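Local structure of galactan 1,3-beta-galactosidase (Phanerochaete chrysosporium, 7BYS) at residues Arg367-Ser378 with Ser407-Ala418. The protein probably cleaves beta-1,3-linked galactan as a family 43 exo-galactosidase and carries a carbohydrate-binding module that holds calcium. Residues are numbered along the deposited sequence; the frame is centred on the assembly and turned at random.
With NAG (2-acetamido-2-deoxy-beta-D-glucopyranose), chain E.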
# COMPACT_ATOMS: atom_id res chain seq x y z
N ARG A 367 -3.51 -18.82 -3.02
CA ARG A 367 -3.86 -19.71 -4.12
C ARG A 367 -3.57 -18.97 -5.42
O ARG A 367 -3.04 -17.86 -5.43
CB ARG A 367 -5.33 -20.12 -4.02
CG ARG A 367 -5.64 -20.95 -2.79
CD ARG A 367 -7.02 -21.53 -2.89
NE ARG A 367 -7.38 -22.26 -1.67
CZ ARG A 367 -8.42 -23.08 -1.57
NH1 ARG A 367 -9.20 -23.31 -2.62
NH2 ARG A 367 -8.68 -23.68 -0.42
N ASN A 368 -3.92 -19.59 -6.54
CA ASN A 368 -3.87 -18.89 -7.82
C ASN A 368 -4.93 -19.49 -8.73
O ASN A 368 -5.50 -20.54 -8.44
CB ASN A 368 -2.50 -18.99 -8.47
CG ASN A 368 -1.89 -20.30 -8.22
OD1 ASN A 368 -2.34 -21.31 -8.76
ND2 ASN A 368 -0.89 -20.32 -7.35
N VAL A 369 -5.17 -18.80 -9.84
CA VAL A 369 -6.20 -19.22 -10.79
C VAL A 369 -5.66 -18.99 -12.19
O VAL A 369 -5.03 -17.96 -12.47
CB VAL A 369 -7.54 -18.49 -10.54
CG1 VAL A 369 -7.43 -16.98 -10.81
CG2 VAL A 369 -8.67 -19.14 -11.37
N THR A 370 -5.87 -19.96 -13.07
CA THR A 370 -5.55 -19.78 -14.48
C THR A 370 -6.68 -19.02 -15.16
O THR A 370 -7.87 -19.23 -14.88
CB THR A 370 -5.38 -21.13 -15.18
OG1 THR A 370 -6.60 -21.86 -15.08
CG2 THR A 370 -4.24 -21.93 -14.56
N VAL A 371 -6.31 -18.13 -16.08
CA VAL A 371 -7.25 -17.29 -16.81
C VAL A 371 -6.92 -17.38 -18.30
O VAL A 371 -5.79 -17.10 -18.71
CB VAL A 371 -7.21 -15.82 -16.34
CG1 VAL A 371 -8.24 -14.99 -17.08
CG2 VAL A 371 -7.43 -15.72 -14.83
N SER A 372 -7.91 -17.78 -19.10
CA SER A 372 -7.74 -17.94 -20.54
C SER A 372 -8.85 -17.17 -21.24
O SER A 372 -10.03 -17.33 -20.90
CB SER A 372 -7.84 -19.43 -20.89
OG SER A 372 -8.10 -19.62 -22.27
N VAL A 373 -8.48 -16.35 -22.21
CA VAL A 373 -9.44 -15.53 -22.94
C VAL A 373 -9.64 -16.14 -24.32
O VAL A 373 -8.67 -16.32 -25.07
CB VAL A 373 -8.96 -14.08 -23.07
CG1 VAL A 373 -10.00 -13.25 -23.83
CG2 VAL A 373 -8.69 -13.48 -21.69
N ASN A 374 -10.89 -16.44 -24.66
CA ASN A 374 -11.25 -16.98 -25.97
C ASN A 374 -10.38 -18.18 -26.35
O ASN A 374 -9.95 -18.34 -27.49
CB ASN A 374 -11.19 -15.89 -27.04
CG ASN A 374 -12.14 -14.75 -26.74
OD1 ASN A 374 -13.28 -14.97 -26.34
ND2 ASN A 374 -11.66 -13.52 -26.92
N GLY A 375 -10.08 -19.01 -25.36
CA GLY A 375 -9.26 -20.19 -25.57
C GLY A 375 -7.78 -19.94 -25.74
O GLY A 375 -7.06 -20.87 -26.12
N GLY A 376 -7.30 -18.73 -25.45
CA GLY A 376 -5.90 -18.43 -25.60
C GLY A 376 -5.06 -19.04 -24.48
O GLY A 376 -5.58 -19.63 -23.53
N PRO A 377 -3.74 -18.90 -24.60
CA PRO A 377 -2.86 -19.41 -23.54
C PRO A 377 -3.22 -18.79 -22.20
O PRO A 377 -3.59 -17.62 -22.11
CB PRO A 377 -1.47 -18.96 -24.00
CG PRO A 377 -1.60 -18.70 -25.46
CD PRO A 377 -3.00 -18.22 -25.67
N SER A 378 -3.13 -19.61 -21.16
CA SER A 378 -3.49 -19.21 -19.81
C SER A 378 -2.43 -18.30 -19.21
O SER A 378 -1.24 -18.44 -19.50
CB SER A 378 -3.58 -20.44 -18.92
OG SER A 378 -4.81 -21.12 -19.09
N SER A 407 -15.17 -14.75 -24.21
CA SER A 407 -15.28 -15.73 -23.13
C SER A 407 -14.00 -15.70 -22.30
O SER A 407 -12.90 -15.53 -22.83
CB SER A 407 -15.47 -17.14 -23.69
OG SER A 407 -14.23 -17.72 -24.08
N ILE A 408 -14.15 -15.86 -20.99
CA ILE A 408 -13.01 -15.95 -20.08
C ILE A 408 -13.18 -17.20 -19.23
O ILE A 408 -14.21 -17.35 -18.55
CB ILE A 408 -12.87 -14.71 -19.18
CG1 ILE A 408 -12.89 -13.42 -20.01
CG2 ILE A 408 -11.59 -14.80 -18.36
CD1 ILE A 408 -13.00 -12.15 -19.16
N THR A 409 -12.21 -18.10 -19.28
CA THR A 409 -12.29 -19.38 -18.59
C THR A 409 -11.32 -19.39 -17.42
O THR A 409 -10.14 -19.04 -17.57
CB THR A 409 -11.97 -20.53 -19.55
OG1 THR A 409 -12.99 -20.61 -20.55
CG2 THR A 409 -11.95 -21.85 -18.80
N PHE A 410 -11.81 -19.81 -16.25
CA PHE A 410 -11.05 -19.84 -15.01
C PHE A 410 -10.89 -21.28 -14.53
O PHE A 410 -11.85 -22.05 -14.51
CB PHE A 410 -11.77 -19.03 -13.92
CG PHE A 410 -11.94 -17.59 -14.27
CD1 PHE A 410 -10.96 -16.67 -13.93
CD2 PHE A 410 -13.08 -17.14 -14.93
CE1 PHE A 410 -11.10 -15.33 -14.25
CE2 PHE A 410 -13.22 -15.81 -15.25
CZ PHE A 410 -12.23 -14.90 -14.91
N GLY A 411 -9.66 -21.63 -14.15
CA GLY A 411 -9.38 -22.87 -13.47
C GLY A 411 -8.98 -24.03 -14.35
O GLY A 411 -8.74 -25.12 -13.82
N SER A 412 -8.90 -23.85 -15.67
CA SER A 412 -8.45 -24.93 -16.53
C SER A 412 -6.97 -25.22 -16.30
O SER A 412 -6.18 -24.32 -16.01
CB SER A 412 -8.71 -24.59 -17.99
OG SER A 412 -7.90 -23.53 -18.45
N GLY A 413 -6.62 -26.49 -16.41
CA GLY A 413 -5.22 -26.89 -16.44
C GLY A 413 -4.42 -26.56 -15.20
O GLY A 413 -3.24 -26.24 -15.32
N GLN A 414 -5.03 -26.60 -14.03
CA GLN A 414 -4.28 -26.46 -12.79
C GLN A 414 -4.63 -27.61 -11.86
O GLN A 414 -5.80 -27.95 -11.69
CB GLN A 414 -4.48 -25.08 -12.12
CG GLN A 414 -5.90 -24.77 -11.71
CD GLN A 414 -6.04 -23.37 -11.11
OE1 GLN A 414 -6.58 -22.46 -11.73
NE2 GLN A 414 -5.54 -23.21 -9.88
N SER A 415 -3.59 -28.21 -11.28
CA SER A 415 -3.75 -29.33 -10.37
C SER A 415 -4.30 -28.90 -9.02
O SER A 415 -5.04 -29.65 -8.38
CB SER A 415 -2.39 -30.01 -10.18
OG SER A 415 -2.54 -31.28 -9.58
N ASN A 416 -3.94 -27.70 -8.57
CA ASN A 416 -4.37 -27.17 -7.29
C ASN A 416 -5.73 -26.49 -7.42
O ASN A 416 -6.13 -26.04 -8.49
CB ASN A 416 -3.35 -26.13 -6.81
CG ASN A 416 -3.06 -25.05 -7.85
OD1 ASN A 416 -2.75 -25.34 -9.00
ND2 ASN A 416 -3.17 -23.79 -7.44
N TYR A 417 -6.44 -26.42 -6.30
CA TYR A 417 -7.69 -25.66 -6.26
C TYR A 417 -7.40 -24.16 -6.25
O TYR A 417 -6.55 -23.67 -5.49
CB TYR A 417 -8.48 -26.01 -5.00
CG TYR A 417 -9.17 -27.35 -5.07
CD1 TYR A 417 -10.28 -27.54 -5.87
CD2 TYR A 417 -8.70 -28.43 -4.33
CE1 TYR A 417 -10.92 -28.77 -5.93
CE2 TYR A 417 -9.34 -29.66 -4.38
CZ TYR A 417 -10.44 -29.82 -5.18
OH TYR A 417 -11.07 -31.04 -5.24
N ALA A 418 -8.10 -23.43 -7.11
CA ALA A 418 -8.09 -21.97 -7.09
C ALA A 418 -8.96 -21.47 -5.95
O ALA A 418 -9.64 -22.24 -5.27
CB ALA A 418 -8.62 -21.41 -8.42
C1 NAG E . -0.27 -21.55 -6.95
C2 NAG E . 1.23 -21.44 -6.69
C3 NAG E . 1.77 -22.68 -6.06
C4 NAG E . 1.02 -23.05 -4.82
C5 NAG E . -0.48 -23.19 -5.09
C6 NAG E . -1.19 -23.41 -3.79
C7 NAG E . 2.66 -19.95 -8.20
C8 NAG E . 3.36 -19.67 -9.54
N2 NAG E . 1.90 -21.18 -8.00
O3 NAG E . 3.16 -22.45 -5.73
O4 NAG E . 1.49 -24.31 -4.31
O5 NAG E . -1.01 -21.97 -5.71
O6 NAG E . -2.56 -23.62 -4.05
O7 NAG E . 2.74 -19.15 -7.32
O HOH W 1 -1.44 -23.44 -10.40
O HOH W 2 -11.55 -18.94 -22.75
O HOH W 3 -3.89 -23.50 -18.07
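The Arg367 guanidinium meets Ala418 at its edge: NH1 donates in the plane of the group to Ala418 O (2.9 Å), which it reaches from above the carbonyl plane. NE forms a salt bridge with Asp363. Arg367 is a galactose-binding residue of the module; here its NH2 bonds a citrate. At the edge of the Phe410 ring lies Val369 CG2, while Val371 CG2 approaches Phe410 CE1 obliquely at 3.7 Å. The amides of Asn368 and Asn416 are turned 65° apart. Asn416 ND2 donates to Asn368 OD1 (2.9 Å), and a water joins that OD1 to Asn416 OD1. Asn368 ND2 carries the N-linked sugar. These segments form an antiparallel strand pair in the beta-sandwich of the family 35 carbohydrate-binding module. Ser372 and Thr409 are a hydrogen-bonded pair. Val371, Ile408 and Phe410 share one face; from it Ile408 reaches Ile424 and Phe410 reaches Leu421 and Ile424 of the facing sheet. Beyond Phe410 the second strand ends, and Gln414 takes over the bonding from its loop. Its chain is extended beyond CG (chi2 -178°), which carries the amide to the backbone of Asn368 and Thr370. Gln414 NE2 donates almost straight (173°) to Asn368 O, and Gln414 OE1 accepts from Thr370 N (2.9 Å). With an alanine here, Asn368 O and Thr370 N would probably lose these partners, leaving the middle of the loop less firmly tied. Thr370 OG1 donates to a lone pair of Ser412 O (2.7 Å). At the far end Asn374, within the type I' turn from Val373 to Gly376, accepts at OD1 from Ser407 N (2.9 Å).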